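Local coordinates for putative uncharacterized protein (Ustilago maydis, PDB 4GNX) that binds single-stranded DNA as a subunit of replication protein A, probably the large one, through several OB-fold domains in tandem, at residues 273-278 with 348-353; 289-294 with 403-408; 355-360 with 417-422. One frame throughout, in Å; residues are numbered along the deposited sequence.

Contact 1 (273-278 with 348-353); sequences RTIVQV and TNVADA
I275 lays its delta end against the carboxylate of D352, the two running antiparallel alongside each other. The terminal CD1 of I275 reaches D352 OD1 at 3.4 Å and goes on to the strand backbone, where it lies 3.8 Å from V350 O. From I275 CD1 to CG2 of V350 the approach is looser, 4.5 Å. Since CG1 of I275 stands anti to its own carbonyl carbon, the branch runs out toward strand 341-352, while the backbone N of the same residue stays turned to the acid. That N-H makes the one hydrogen bond between the segments, an almost straight (174°) but long bond from I275 N to D352 OD2 at 3.3 Å, received on the syn lone pair. D352 can present the carboxylate this way because its CG sits between the backbone N and the carbonyl carbon (chi1 65°). Its other oxygen, OD1, is hydrogen-bonded to T354 OG1, and that hydroxyl in turn accepts from V276 N. The acid therefore faces the first turn of a helix, where its negative charge would probably be stabilised by the amide end. This short helix, 275-280, packs through I275 and V278 onto M357 of strand 355-362. T274, whose CB touches D352 OD2 at 3.6 Å, is its N-cap. T274 N gives a 2.8 Å bond to Q277 OE1, in the carbonyl plane, while Q277 N returns a weak 3.4 Å bond to T274 OG1. A chi1 of 72° places that hydroxyl between the backbone N and carbonyl carbon of T274, where it can accept. The reciprocal pair is a capping box, here starting the helix that precedes the first strand of the C-terminal OB fold.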
loop_
_atom_site.group_PDB
_atom_site.type_symbol
_atom_site.label_atom_id
_atom_site.label_comp_id
_atom_site.label_asym_id
_atom_site.label_seq_id
_atom_site.Cartn_x
_atom_site.Cartn_y
_atom_site.Cartn_z
ATOM N N ARG C 273 -4.872 6.852 -2.835
ATOM C CA ARG C 273 -4.961 7.000 -4.281
ATOM C C ARG C 273 -3.573 7.180 -4.874
ATOM O O ARG C 273 -2.634 7.510 -4.171
ATOM C CB ARG C 273 -5.839 8.212 -4.632
ATOM C CG ARG C 273 -7.319 8.035 -4.332
ATOM C CD ARG C 273 -8.047 7.497 -5.545
ATOM N NE ARG C 273 -9.338 6.878 -5.232
ATOM C CZ ARG C 273 -9.591 5.574 -5.343
ATOM N NH1 ARG C 273 -8.633 4.746 -5.758
ATOM N NH2 ARG C 273 -10.801 5.098 -5.048
ATOM N N THR C 274 -3.427 6.942 -6.162
ATOM C CA THR C 274 -2.210 7.360 -6.838
ATOM C C THR C 274 -2.507 8.677 -7.567
ATOM O O THR C 274 -3.669 9.019 -7.808
ATOM C CB THR C 274 -1.685 6.295 -7.820
ATOM O OG1 THR C 274 -2.543 6.236 -8.974
ATOM C CG2 THR C 274 -1.635 4.939 -7.137
ATOM N N ILE C 275 -1.458 9.408 -7.913
ATOM C CA ILE C 275 -1.599 10.689 -8.585
ATOM C C ILE C 275 -2.418 10.558 -9.889
ATOM O O ILE C 275 -3.234 11.444 -10.239
ATOM C CB ILE C 275 -0.214 11.305 -8.846
ATOM C CG1 ILE C 275 0.458 11.663 -7.516
ATOM C CG2 ILE C 275 -0.310 12.496 -9.789
ATOM C CD1 ILE C 275 1.949 11.902 -7.615
ATOM N N VAL C 276 -2.231 9.451 -10.605
ATOM C CA VAL C 276 -2.997 9.276 -11.813
ATOM C C VAL C 276 -4.479 9.119 -11.467
ATOM O O VAL C 276 -5.335 9.688 -12.151
ATOM C CB VAL C 276 -2.480 8.132 -12.695
ATOM C CG1 VAL C 276 -2.710 6.775 -12.048
ATOM C CG2 VAL C 276 -3.154 8.193 -14.052
ATOM N N GLN C 277 -4.770 8.383 -10.390
ATOM C CA GLN C 277 -6.155 8.173 -9.967
ATOM C C GLN C 277 -6.804 9.493 -9.592
ATOM O O GLN C 277 -7.902 9.794 -10.054
ATOM C CB GLN C 277 -6.250 7.194 -8.812
ATOM C CG GLN C 277 -5.953 5.771 -9.223
ATOM C CD GLN C 277 -5.919 4.827 -8.055
ATOM O OE1 GLN C 277 -5.326 5.115 -7.016
ATOM N NE2 GLN C 277 -6.553 3.681 -8.219
ATOM N N VAL C 278 -6.099 10.298 -8.797
ATOM C CA VAL C 278 -6.611 11.590 -8.369
ATOM C C VAL C 278 -7.044 12.438 -9.549
ATOM O O VAL C 278 -8.171 12.942 -9.545
ATOM C CB VAL C 278 -5.595 12.362 -7.513
ATOM C CG1 VAL C 278 -6.143 13.739 -7.135
ATOM C CG2 VAL C 278 -5.249 11.561 -6.260
ATOM N N THR C 348 4.720 22.819 -3.462
ATOM C CA THR C 348 5.607 21.679 -3.668
ATOM C C THR C 348 5.155 20.674 -4.711
ATOM O O THR C 348 4.020 20.234 -4.693
ATOM C CB THR C 348 5.874 20.943 -2.347
ATOM O OG1 THR C 348 6.877 19.957 -2.579
ATOM C CG2 THR C 348 4.613 20.265 -1.815
ATOM N N ASN C 349 6.061 20.309 -5.610
ATOM C CA ASN C 349 5.794 19.301 -6.634
ATOM C C ASN C 349 6.182 17.878 -6.189
ATOM O O ASN C 349 7.349 17.586 -5.906
ATOM C CB ASN C 349 6.517 19.669 -7.936
ATOM C CG ASN C 349 6.080 18.816 -9.123
ATOM O OD1 ASN C 349 6.877 18.093 -9.689
ATOM N ND2 ASN C 349 4.810 18.909 -9.507
ATOM N N VAL C 350 5.192 16.991 -6.134
ATOM C CA VAL C 350 5.402 15.627 -5.662
ATOM C C VAL C 350 5.119 14.647 -6.776
ATOM O O VAL C 350 4.260 14.897 -7.623
ATOM C CB VAL C 350 4.538 15.279 -4.419
ATOM C CG1 VAL C 350 4.757 16.302 -3.309
ATOM C CG2 VAL C 350 3.059 15.145 -4.767
ATOM N N ALA C 351 5.848 13.532 -6.772
ATOM C CA ALA C 351 5.719 12.516 -7.819
ATOM C C ALA C 351 5.634 11.119 -7.247
ATOM O O ALA C 351 6.096 10.867 -6.144
ATOM C CB ALA C 351 6.884 12.602 -8.779
ATOM N N ASP C 352 5.002 10.229 -7.997
ATOM C CA ASP C 352 5.081 8.792 -7.761
ATOM C C ASP C 352 5.284 8.125 -9.116
ATOM O O ASP C 352 5.714 8.792 -10.065
ATOM C CB ASP C 352 3.849 8.270 -7.017
ATOM C CG ASP C 352 2.523 8.397 -7.823
ATOM O OD1 ASP C 352 2.530 8.815 -9.018
ATOM O OD2 ASP C 352 1.451 8.058 -7.223
ATOM N N ALA C 353 4.966 6.834 -9.234
ATOM C CA ALA C 353 5.188 6.124 -10.506
ATOM C C ALA C 353 4.102 6.371 -11.549
ATOM O O ALA C 353 4.246 5.960 -12.707
ATOM C CB ALA C 353 5.380 4.644 -10.282
#

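Contact 2 (289-294 with 403-408); sequences PDYFNV and NCRAKM. With nucleotides of chain G.
Y291 leaves strand 290-294 with its CG anti to the carbonyl carbon (chi1 -62°), and from CB outward it runs between its neighbour strand and the bound DNA. CB lies near C404 O on one side and the base of DT9 of chain G on the other. Further along, the two sides of the ring meet different partners: Y291 CE2 rests 3.5 Å from R405 CB, whereas its CD1 comes to 3.5 Å from N3 of DT9 of chain G, with CE1 following the same nucleotide toward its sugar. At the tip, Y291 OH lies 3.1 Å from O4' of DT10 of chain G. R405 runs alongside the tyrosine in the same direction, its guanidinium plane turned 81° from the ring. A bend at chi3 carries NH1 of R405 to 3.4 Å from OP1 of DT11 of chain G, and O2 of DT10 of chain G lies at the edge of the same group. Beneath these side chains the backbones form an antiparallel pairing of the first and fourth strands of an OB barrel, here the C-terminal domain of the chain. D290 with A406 and F292 with C404 are hydrogen-bonded pairs, C404 N reaching F292 O at 2.8 Å, nearly along the C=O axis. Residues D290, F292, C404 and A406 point to the other face of the sheet. There F292, held at chi1 60° between its backbone N and carbonyl carbon, offers one ring face to C404: CB makes a CH-pi contact 3.8 Å from the centroid, and SG stands obliquely nearby as a sulfur-aromatic partner. The methyl of A406 meets the edge of this ring, and Y419 and V278 pack on F292 as well. Just before strand 290-310 begins, P289 CB touches K407 CG at 3.4 Å.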
loop_
_atom_site.group_PDB
_atom_site.type_symbol
_atom_site.label_atom_id
_atom_site.label_comp_id
_atom_site.label_asym_id
_atom_site.label_seq_id
_atom_site.Cartn_x
_atom_site.Cartn_y
_atom_site.Cartn_z
ATOM N N PRO C 289 -15.845 19.317 -2.077
ATOM C CA PRO C 289 -14.437 18.905 -2.006
ATOM C C PRO C 289 -14.271 17.404 -1.903
ATOM O O PRO C 289 -15.187 16.702 -1.474
ATOM C CB PRO C 289 -13.921 19.566 -0.726
ATOM C CG PRO C 289 -15.112 20.146 -0.045
ATOM C CD PRO C 289 -16.163 20.358 -1.085
ATOM N N ASP C 290 -13.104 16.923 -2.311
ATOM C CA ASP C 290 -12.731 15.522 -2.152
ATOM C C ASP C 290 -11.521 15.407 -1.222
ATOM O O ASP C 290 -10.775 16.366 -1.025
ATOM C CB ASP C 290 -12.415 14.882 -3.514
ATOM C CG ASP C 290 -13.659 14.656 -4.368
ATOM O OD1 ASP C 290 -13.790 15.315 -5.425
ATOM O OD2 ASP C 290 -14.500 13.810 -3.984
ATOM N N TYR C 291 -11.331 14.226 -0.653
ATOM C CA TYR C 291 -10.231 13.996 0.260
ATOM C C TYR C 291 -9.539 12.706 -0.135
ATOM O O TYR C 291 -10.185 11.770 -0.592
ATOM C CB TYR C 291 -10.731 13.929 1.701
ATOM C CG TYR C 291 -11.381 15.213 2.168
ATOM C CD1 TYR C 291 -12.757 15.433 1.987
ATOM C CD2 TYR C 291 -10.624 16.223 2.788
ATOM C CE1 TYR C 291 -13.354 16.612 2.409
ATOM C CE2 TYR C 291 -11.218 17.405 3.221
ATOM C CZ TYR C 291 -12.580 17.595 3.027
ATOM O OH TYR C 291 -13.175 18.769 3.446
ATOM N N PHE C 292 -8.222 12.662 0.037
ATOM C CA PHE C 292 -7.452 11.503 -0.353
ATOM C C PHE C 292 -6.116 11.449 0.351
ATOM O O PHE C 292 -5.660 12.441 0.900
ATOM C CB PHE C 292 -7.242 11.489 -1.868
ATOM C CG PHE C 292 -6.498 12.688 -2.394
ATOM C CD1 PHE C 292 -5.097 12.687 -2.471
ATOM C CD2 PHE C 292 -7.190 13.818 -2.836
ATOM C CE1 PHE C 292 -4.411 13.790 -2.977
ATOM C CE2 PHE C 292 -6.510 14.924 -3.334
ATOM C CZ PHE C 292 -5.121 14.911 -3.413
ATOM N N ASN C 293 -5.516 10.260 0.324
ATOM C CA ASN C 293 -4.148 10.008 0.769
ATOM C C ASN C 293 -3.284 9.588 -0.399
ATOM O O ASN C 293 -3.715 8.818 -1.240
ATOM C CB ASN C 293 -4.131 8.913 1.831
ATOM C CG ASN C 293 -4.594 9.414 3.186
ATOM O OD1 ASN C 293 -4.310 10.556 3.572
ATOM N ND2 ASN C 293 -5.317 8.564 3.923
ATOM N N VAL C 294 -2.066 10.108 -0.447
ATOM C CA VAL C 294 -1.090 9.735 -1.481
ATOM C C VAL C 294 0.320 9.550 -0.899
ATOM O O VAL C 294 0.839 10.413 -0.204
ATOM C CB VAL C 294 -1.063 10.753 -2.645
ATOM C CG1 VAL C 294 0.135 10.542 -3.539
ATOM C CG2 VAL C 294 -2.286 10.601 -3.503
ATOM N N ASN C 403 -2.048 13.653 3.385
ATOM C CA ASN C 403 -3.483 13.715 3.508
ATOM C C ASN C 403 -3.951 15.034 2.921
ATOM O O ASN C 403 -3.519 16.109 3.342
ATOM C CB ASN C 403 -3.897 13.588 4.974
ATOM C CG ASN C 403 -5.378 13.359 5.127
ATOM O OD1 ASN C 403 -5.989 12.700 4.288
ATOM N ND2 ASN C 403 -5.975 13.913 6.183
ATOM N N CYS C 404 -4.830 14.955 1.936
ATOM C CA CYS C 404 -5.190 16.142 1.179
ATOM C C CYS C 404 -6.669 16.343 0.977
ATOM O O CYS C 404 -7.458 15.394 0.980
ATOM C CB CYS C 404 -4.561 16.109 -0.210
ATOM S SG CYS C 404 -2.832 15.641 -0.253
ATOM N N ARG C 405 -7.014 17.609 0.777
ATOM C CA ARG C 405 -8.297 18.005 0.232
ATOM C C ARG C 405 -8.052 18.579 -1.166
ATOM O O ARG C 405 -6.956 19.069 -1.470
ATOM C CB ARG C 405 -8.979 19.031 1.146
ATOM C CG ARG C 405 -8.010 19.923 1.923
ATOM C CD ARG C 405 -8.724 20.856 2.893
ATOM N NE ARG C 405 -9.464 21.900 2.185
ATOM C CZ ARG C 405 -10.423 22.655 2.721
ATOM N NH1 ARG C 405 -10.791 22.499 3.991
ATOM N NH2 ARG C 405 -11.030 23.576 1.979
ATOM N N ALA C 406 -9.066 18.495 -2.020
ATOM C CA ALA C 406 -9.026 19.107 -3.351
ATOM C C ALA C 406 -10.306 19.890 -3.559
ATOM O O ALA C 406 -11.395 19.344 -3.411
ATOM C CB ALA C 406 -8.876 18.045 -4.431
ATOM N N LYS C 407 -10.162 21.165 -3.900
ATOM C CA LYS C 407 -11.285 22.073 -4.045
ATOM C C LYS C 407 -11.110 22.988 -5.232
ATOM O O LYS C 407 -10.010 23.133 -5.756
ATOM C CB LYS C 407 -11.433 22.936 -2.796
ATOM C CG LYS C 407 -12.560 22.518 -1.873
ATOM C CD LYS C 407 -13.509 23.676 -1.628
ATOM C CE LYS C 407 -12.872 24.811 -0.845
ATOM N NZ LYS C 407 -13.907 25.776 -0.371
ATOM N N MET C 408 -12.208 23.617 -5.638
ATOM C CA MET C 408 -12.182 24.687 -6.621
ATOM C C MET C 408 -11.924 26.030 -5.950
ATOM O O MET C 408 -12.573 26.367 -4.957
ATOM C CB MET C 408 -13.519 24.758 -7.368
ATOM C CG MET C 408 -13.808 23.593 -8.306
ATOM S SD MET C 408 -12.460 23.176 -9.435
ATOM C CE MET C 408 -12.203 24.705 -10.337
ATOM P P DT G 9 -21.029 13.584 2.024
ATOM O OP1 DT G 9 -21.696 12.600 2.919
ATOM O OP2 DT G 9 -21.823 14.681 1.414
ATOM O "O5'" DT G 9 -19.806 14.248 2.803
ATOM C "C5'" DT G 9 -19.999 14.942 4.053
ATOM C "C4'" DT G 9 -18.765 14.812 4.914
ATOM O "O4'" DT G 9 -17.899 13.794 4.352
ATOM C "C3'" DT G 9 -17.909 16.081 5.027
ATOM O "O3'" DT G 9 -17.383 16.227 6.357
ATOM C "C2'" DT G 9 -16.769 15.815 4.058
ATOM C "C1'" DT G 9 -16.588 14.319 4.233
ATOM N N1 DT G 9 -15.899 13.603 3.140
ATOM C C2 DT G 9 -14.786 12.870 3.477
ATOM O O2 DT G 9 -14.356 12.798 4.618
ATOM N N3 DT G 9 -14.185 12.224 2.424
ATOM C C4 DT G 9 -14.578 12.240 1.100
ATOM O O4 DT G 9 -13.937 11.609 0.263
ATOM C C5 DT G 9 -15.754 13.034 0.816
ATOM C C7 DT G 9 -16.255 13.113 -0.592
ATOM C C6 DT G 9 -16.347 13.668 1.837
ATOM P P DT G 10 -17.197 17.629 7.136
ATOM O OP1 DT G 10 -17.607 17.404 8.549
ATOM O OP2 DT G 10 -17.887 18.673 6.334
ATOM O "O5'" DT G 10 -15.634 17.962 7.149
ATOM C "C5'" DT G 10 -15.096 19.055 7.938
ATOM C "C4'" DT G 10 -13.964 19.743 7.205
ATOM O "O4'" DT G 10 -14.427 20.189 5.907
ATOM C "C3'" DT G 10 -13.387 20.991 7.881
ATOM O "O3'" DT G 10 -12.007 21.129 7.512
ATOM C "C2'" DT G 10 -14.156 22.117 7.216
ATOM C "C1'" DT G 10 -14.262 21.597 5.793
ATOM N N1 DT G 10 -15.392 22.130 5.008
ATOM C C2 DT G 10 -15.187 23.275 4.272
ATOM O O2 DT G 10 -14.123 23.874 4.253
ATOM N N3 DT G 10 -16.281 23.701 3.560
ATOM C C4 DT G 10 -17.528 23.107 3.508
ATOM O O4 DT G 10 -18.416 23.606 2.822
ATOM C C5 DT G 10 -17.672 21.905 4.300
ATOM C C7 DT G 10 -18.988 21.194 4.310
ATOM C C6 DT G 10 -16.611 21.483 5.000
ATOM P P DT G 11 -10.866 22.000 8.247
ATOM O OP1 DT G 11 -9.848 22.308 7.208
ATOM O OP2 DT G 11 -10.465 21.207 9.437
ATOM O "O5'" DT G 11 -11.513 23.362 8.776
ATOM C "C5'" DT G 11 -11.256 24.646 8.154
ATOM C "C4'" DT G 11 -9.921 25.214 8.589
ATOM O "O4'" DT G 11 -9.152 25.553 7.416
ATOM C "C3'" DT G 11 -9.980 26.515 9.387
ATOM O "O3'" DT G 11 -8.812 26.685 10.212
ATOM C "C2'" DT G 11 -10.062 27.569 8.297
ATOM C "C1'" DT G 11 -9.270 26.948 7.144
ATOM N N1 DT G 11 -9.887 27.088 5.821
ATOM C C2 DT G 11 -9.148 26.707 4.724
ATOM O O2 DT G 11 -8.006 26.285 4.802
ATOM N N3 DT G 11 -9.800 26.842 3.523
ATOM C C4 DT G 11 -11.087 27.302 3.317
ATOM O O4 DT G 11 -11.537 27.368 2.176
ATOM C C5 DT G 11 -11.807 27.675 4.514
ATOM C C7 DT G 11 -13.209 28.183 4.392
ATOM C C6 DT G 11 -11.182 27.544 5.691
#

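Contact 3 (355-360 with 417-422); sequences GQMWLS and VRYTIS. With nucleotides of chain G.
The indole of W358 has the thymine of DT18 of chain G over one face, with C4 of the base 3.4 Å above the ring plane and offset toward the rim. The phenol ring of Y419 is covered differently: V417 CG1 sits 3.9 Å above one face, W358 O lies at the edge beside CD1, and M357 SD makes a Met-aromatic contact 4.9 Å from the centroid. The third flat group, the guanidinium of R418, has S360 OG at its edge. NH1 of R418 gives S360 OG a weak, bent bond of 2.8 Å, NE forms a salt bridge with D409, and NH2 is turned to O4 of DT14 of chain G. Strands 355-360 and 417-421 run 58° apart and are joined by a single bridge at S360 and T420, the pairing of third and fifth strands that closes an OB barrel. S360 N donates to Y419 O at 2.9 Å (174°), and I421 N donates to S360 O at the same length. S360 OG adds a second bond to Y419 O, 3.2 Å long, from above the carbonyl plane. Beside this polar seam L359 crosses two side chains at about right angles, its CD2 meeting Y419 CB at 3.6 Å and its CB meeting I421 CD1. The S360 hydroxyl thus links R418, if only weakly, to the Y419 carbonyl, and with D409 this probably steadies the arginine's turn toward the thymine of DT14 of chain G; D409 would probably also offset part of its charge.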
loop_
_atom_site.group_PDB
_atom_site.type_symbol
_atom_site.label_atom_id
_atom_site.label_comp_id
_atom_site.label_asym_id
_atom_site.label_seq_id
_atom_site.Cartn_x
_atom_site.Cartn_y
_atom_site.Cartn_z
ATOM N N GLY C 355 2.652 9.588 -12.000
ATOM C CA GLY C 355 2.597 11.004 -12.348
ATOM C C GLY C 355 3.171 11.978 -11.333
ATOM O O GLY C 355 3.784 11.600 -10.322
ATOM N N GLN C 356 2.973 13.251 -11.608
ATOM C CA GLN C 356 3.527 14.296 -10.776
ATOM C C GLN C 356 2.409 15.309 -10.448
ATOM O O GLN C 356 1.507 15.539 -11.244
ATOM C CB GLN C 356 4.774 14.870 -11.475
ATOM C CG GLN C 356 4.829 16.375 -11.692
ATOM C CD GLN C 356 3.827 16.863 -12.713
ATOM O OE1 GLN C 356 3.806 16.390 -13.855
ATOM N NE2 GLN C 356 2.981 17.816 -12.304
ATOM N N MET C 357 2.443 15.890 -9.266
ATOM C CA MET C 357 1.349 16.750 -8.849
ATOM C C MET C 357 1.780 17.845 -7.882
ATOM O O MET C 357 2.610 17.618 -7.001
ATOM C CB MET C 357 0.265 15.880 -8.217
ATOM C CG MET C 357 -0.617 16.555 -7.183
ATOM S SD MET C 357 -1.270 15.319 -6.051
ATOM C CE MET C 357 -2.522 14.590 -7.107
ATOM N N TRP C 358 1.168 19.015 -8.031
ATOM C CA TRP C 358 1.433 20.157 -7.149
ATOM C C TRP C 358 0.578 20.207 -5.932
ATOM O O TRP C 358 -0.650 20.099 -6.030
ATOM C CB TRP C 358 1.238 21.421 -7.923
ATOM C CG TRP C 358 2.387 21.684 -8.864
ATOM C CD1 TRP C 358 2.452 21.409 -10.216
ATOM C CD2 TRP C 358 3.683 22.277 -8.534
ATOM N NE1 TRP C 358 3.656 21.785 -10.725
ATOM C CE2 TRP C 358 4.439 22.316 -9.779
ATOM C CE3 TRP C 358 4.259 22.785 -7.374
ATOM C CZ2 TRP C 358 5.721 22.843 -9.849
ATOM C CZ3 TRP C 358 5.556 23.304 -7.450
ATOM C CH2 TRP C 358 6.271 23.332 -8.660
ATOM N N LEU C 359 1.228 20.377 -4.781
ATOM C CA LEU C 359 0.561 20.486 -3.480
ATOM C C LEU C 359 0.906 21.802 -2.779
ATOM O O LEU C 359 2.031 22.285 -2.856
ATOM C CB LEU C 359 0.958 19.315 -2.574
ATOM C CG LEU C 359 0.613 17.878 -2.992
ATOM C CD1 LEU C 359 1.178 16.870 -2.010
ATOM C CD2 LEU C 359 -0.874 17.650 -3.099
ATOM N N SER C 360 -0.057 22.393 -2.087
ATOM C CA SER C 360 0.274 23.529 -1.224
ATOM C C SER C 360 0.137 23.188 0.242
ATOM O O SER C 360 -0.750 22.423 0.636
ATOM C CB SER C 360 -0.523 24.786 -1.569
ATOM O OG SER C 360 -1.884 24.481 -1.736
ATOM N N VAL C 417 -8.390 24.071 -9.844
ATOM C CA VAL C 417 -8.398 23.132 -8.712
ATOM C C VAL C 417 -7.122 23.286 -7.912
ATOM O O VAL C 417 -6.046 23.436 -8.486
ATOM C CB VAL C 417 -8.519 21.657 -9.141
ATOM C CG1 VAL C 417 -8.397 20.741 -7.934
ATOM C CG2 VAL C 417 -9.847 21.410 -9.831
ATOM N N ARG C 418 -7.237 23.264 -6.588
ATOM C CA ARG C 418 -6.038 23.217 -5.769
ATOM C C ARG C 418 -5.995 22.031 -4.805
ATOM O O ARG C 418 -7.022 21.533 -4.343
ATOM C CB ARG C 418 -5.743 24.559 -5.094
ATOM C CG ARG C 418 -5.547 25.683 -6.109
ATOM C CD ARG C 418 -4.416 26.644 -5.773
ATOM N NE ARG C 418 -4.677 27.450 -4.583
ATOM C CZ ARG C 418 -4.009 27.334 -3.436
ATOM N NH1 ARG C 418 -3.013 26.463 -3.311
ATOM N NH2 ARG C 418 -4.332 28.097 -2.407
ATOM N N TYR C 419 -4.785 21.553 -4.557
ATOM C CA TYR C 419 -4.567 20.430 -3.678
ATOM C C TYR C 419 -3.845 20.909 -2.419
ATOM O O TYR C 419 -2.721 21.429 -2.475
ATOM C CB TYR C 419 -3.773 19.342 -4.405
ATOM C CG TYR C 419 -4.425 18.849 -5.690
ATOM C CD1 TYR C 419 -3.887 19.147 -6.944
ATOM C CD2 TYR C 419 -5.587 18.076 -5.647
ATOM C CE1 TYR C 419 -4.495 18.692 -8.113
ATOM C CE2 TYR C 419 -6.201 17.619 -6.804
ATOM C CZ TYR C 419 -5.657 17.925 -8.034
ATOM O OH TYR C 419 -6.301 17.455 -9.165
ATOM N N THR C 420 -4.507 20.747 -1.281
ATOM C CA THR C 420 -3.973 21.231 -0.028
ATOM C C THR C 420 -3.554 20.059 0.843
ATOM O O THR C 420 -4.218 19.031 0.892
ATOM C CB THR C 420 -5.006 22.084 0.720
ATOM O OG1 THR C 420 -5.690 22.919 -0.216
ATOM C CG2 THR C 420 -4.329 22.957 1.770
ATOM N N ILE C 421 -2.426 20.227 1.514
ATOM C CA ILE C 421 -1.973 19.264 2.483
ATOM C C ILE C 421 -2.622 19.614 3.816
ATOM O O ILE C 421 -2.523 20.742 4.279
ATOM C CB ILE C 421 -0.433 19.260 2.573
ATOM C CG1 ILE C 421 0.152 18.785 1.230
ATOM C CG2 ILE C 421 0.029 18.348 3.696
ATOM C CD1 ILE C 421 1.586 19.185 0.936
ATOM N N SER C 422 -3.320 18.650 4.403
ATOM C CA SER C 422 -3.848 18.800 5.745
ATOM C C SER C 422 -2.942 18.107 6.778
ATOM O O SER C 422 -2.705 18.631 7.872
ATOM C CB SER C 422 -5.296 18.312 5.816
ATOM O OG SER C 422 -5.422 16.996 5.329
ATOM P P DT G 18 4.194 28.415 -14.469
ATOM O OP1 DT G 18 4.538 29.674 -15.182
ATOM O OP2 DT G 18 3.745 27.231 -15.245
ATOM O "O5'" DT G 18 5.463 27.995 -13.604
ATOM C "C5'" DT G 18 6.233 28.979 -12.882
ATOM C "C4'" DT G 18 6.550 28.476 -11.492
ATOM O "O4'" DT G 18 5.311 28.229 -10.803
ATOM C "C3'" DT G 18 7.317 27.153 -11.449
ATOM O "O3'" DT G 18 8.741 27.338 -11.350
ATOM C "C2'" DT G 18 6.732 26.415 -10.256
ATOM C "C1'" DT G 18 5.467 27.175 -9.874
ATOM N N1 DT G 18 4.223 26.388 -9.887
ATOM C C2 DT G 18 3.468 26.384 -8.738
ATOM O O2 DT G 18 3.800 26.968 -7.720
ATOM N N3 DT G 18 2.305 25.660 -8.821
ATOM C C4 DT G 18 1.829 24.967 -9.916
ATOM O O4 DT G 18 0.763 24.362 -9.841
ATOM C C5 DT G 18 2.665 25.025 -11.094
ATOM C C7 DT G 18 2.230 24.300 -12.330
ATOM C C6 DT G 18 3.803 25.731 -11.024
ATOM P P DT G 17 -1.659 31.135 -13.036
ATOM O OP1 DT G 17 -2.627 32.017 -13.739
ATOM O OP2 DT G 17 -2.039 29.733 -12.725
ATOM O "O5'" DT G 17 -0.325 31.112 -13.908
ATOM C "C5'" DT G 17 0.922 31.606 -13.385
ATOM C "C4'" DT G 17 1.685 30.494 -12.701
ATOM O "O4'" DT G 17 1.048 30.158 -11.445
ATOM C "C3'" DT G 17 1.797 29.179 -13.481
ATOM O "O3'" DT G 17 3.123 28.667 -13.303
ATOM C "C2'" DT G 17 0.820 28.261 -12.765
ATOM C "C1'" DT G 17 0.978 28.746 -11.338
ATOM N N1 DT G 17 -0.106 28.410 -10.386
ATOM C C2 DT G 17 -0.073 29.006 -9.144
ATOM O O2 DT G 17 0.789 29.802 -8.807
ATOM N N3 DT G 17 -1.101 28.643 -8.308
ATOM C C4 DT G 17 -2.125 27.755 -8.579
ATOM O O4 DT G 17 -2.980 27.529 -7.728
ATOM C C5 DT G 17 -2.090 27.156 -9.895
ATOM C C7 DT G 17 -3.156 26.178 -10.274
ATOM C C6 DT G 17 -1.093 27.506 -10.720
ATOM P P DT G 14 -3.454 35.669 2.906
ATOM O OP1 DT G 14 -3.629 36.836 3.813
ATOM O OP2 DT G 14 -4.626 35.093 2.200
ATOM O "O5'" DT G 14 -2.291 35.912 1.848
ATOM C "C5'" DT G 14 -0.916 35.835 2.254
ATOM C "C4'" DT G 14 -0.026 36.040 1.053
ATOM O "O4'" DT G 14 0.281 34.750 0.482
ATOM C "C3'" DT G 14 -0.665 36.861 -0.066
ATOM O "O3'" DT G 14 0.259 37.738 -0.711
ATOM C "C2'" DT G 14 -1.187 35.817 -1.035
ATOM C "C1'" DT G 14 -0.289 34.612 -0.812
ATOM N N1 DT G 14 -1.032 33.339 -0.848
ATOM C C2 DT G 14 -0.705 32.422 -1.824
ATOM O O2 DT G 14 0.188 32.601 -2.637
ATOM N N3 DT G 14 -1.463 31.274 -1.805
ATOM C C4 DT G 14 -2.492 30.966 -0.934
ATOM O O4 DT G 14 -3.080 29.893 -1.037
ATOM C C5 DT G 14 -2.786 31.978 0.059
ATOM C C7 DT G 14 -3.888 31.737 1.043
ATOM C C6 DT G 14 -2.053 33.099 0.049
#

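All three contacts belong to the C-terminal OB domain, whose five-strand sheet runs 355-362, 341-352, 290-310, 398-411, 414-426. Contact 2 pairs two of its inner strands, contact 3 brings its outermost strands together, and contact 1 sets the helix 275-280 on strand 341-352. Contacts 1 and 2 are buried; contact 3 is only partly so. Their polar chemistry follows their place: an acid at a helix start in 273-278 with 348-353, regular backbone pairing in 289-294 with 403-408, and a single bridge reinforced by side chains in 355-360 with 417-422. Bound thymidines lie against residues of contacts 2 and 3, and V278 of contact 1 packs on F292 of contact 2 and on M357 and Y419 of contact 3.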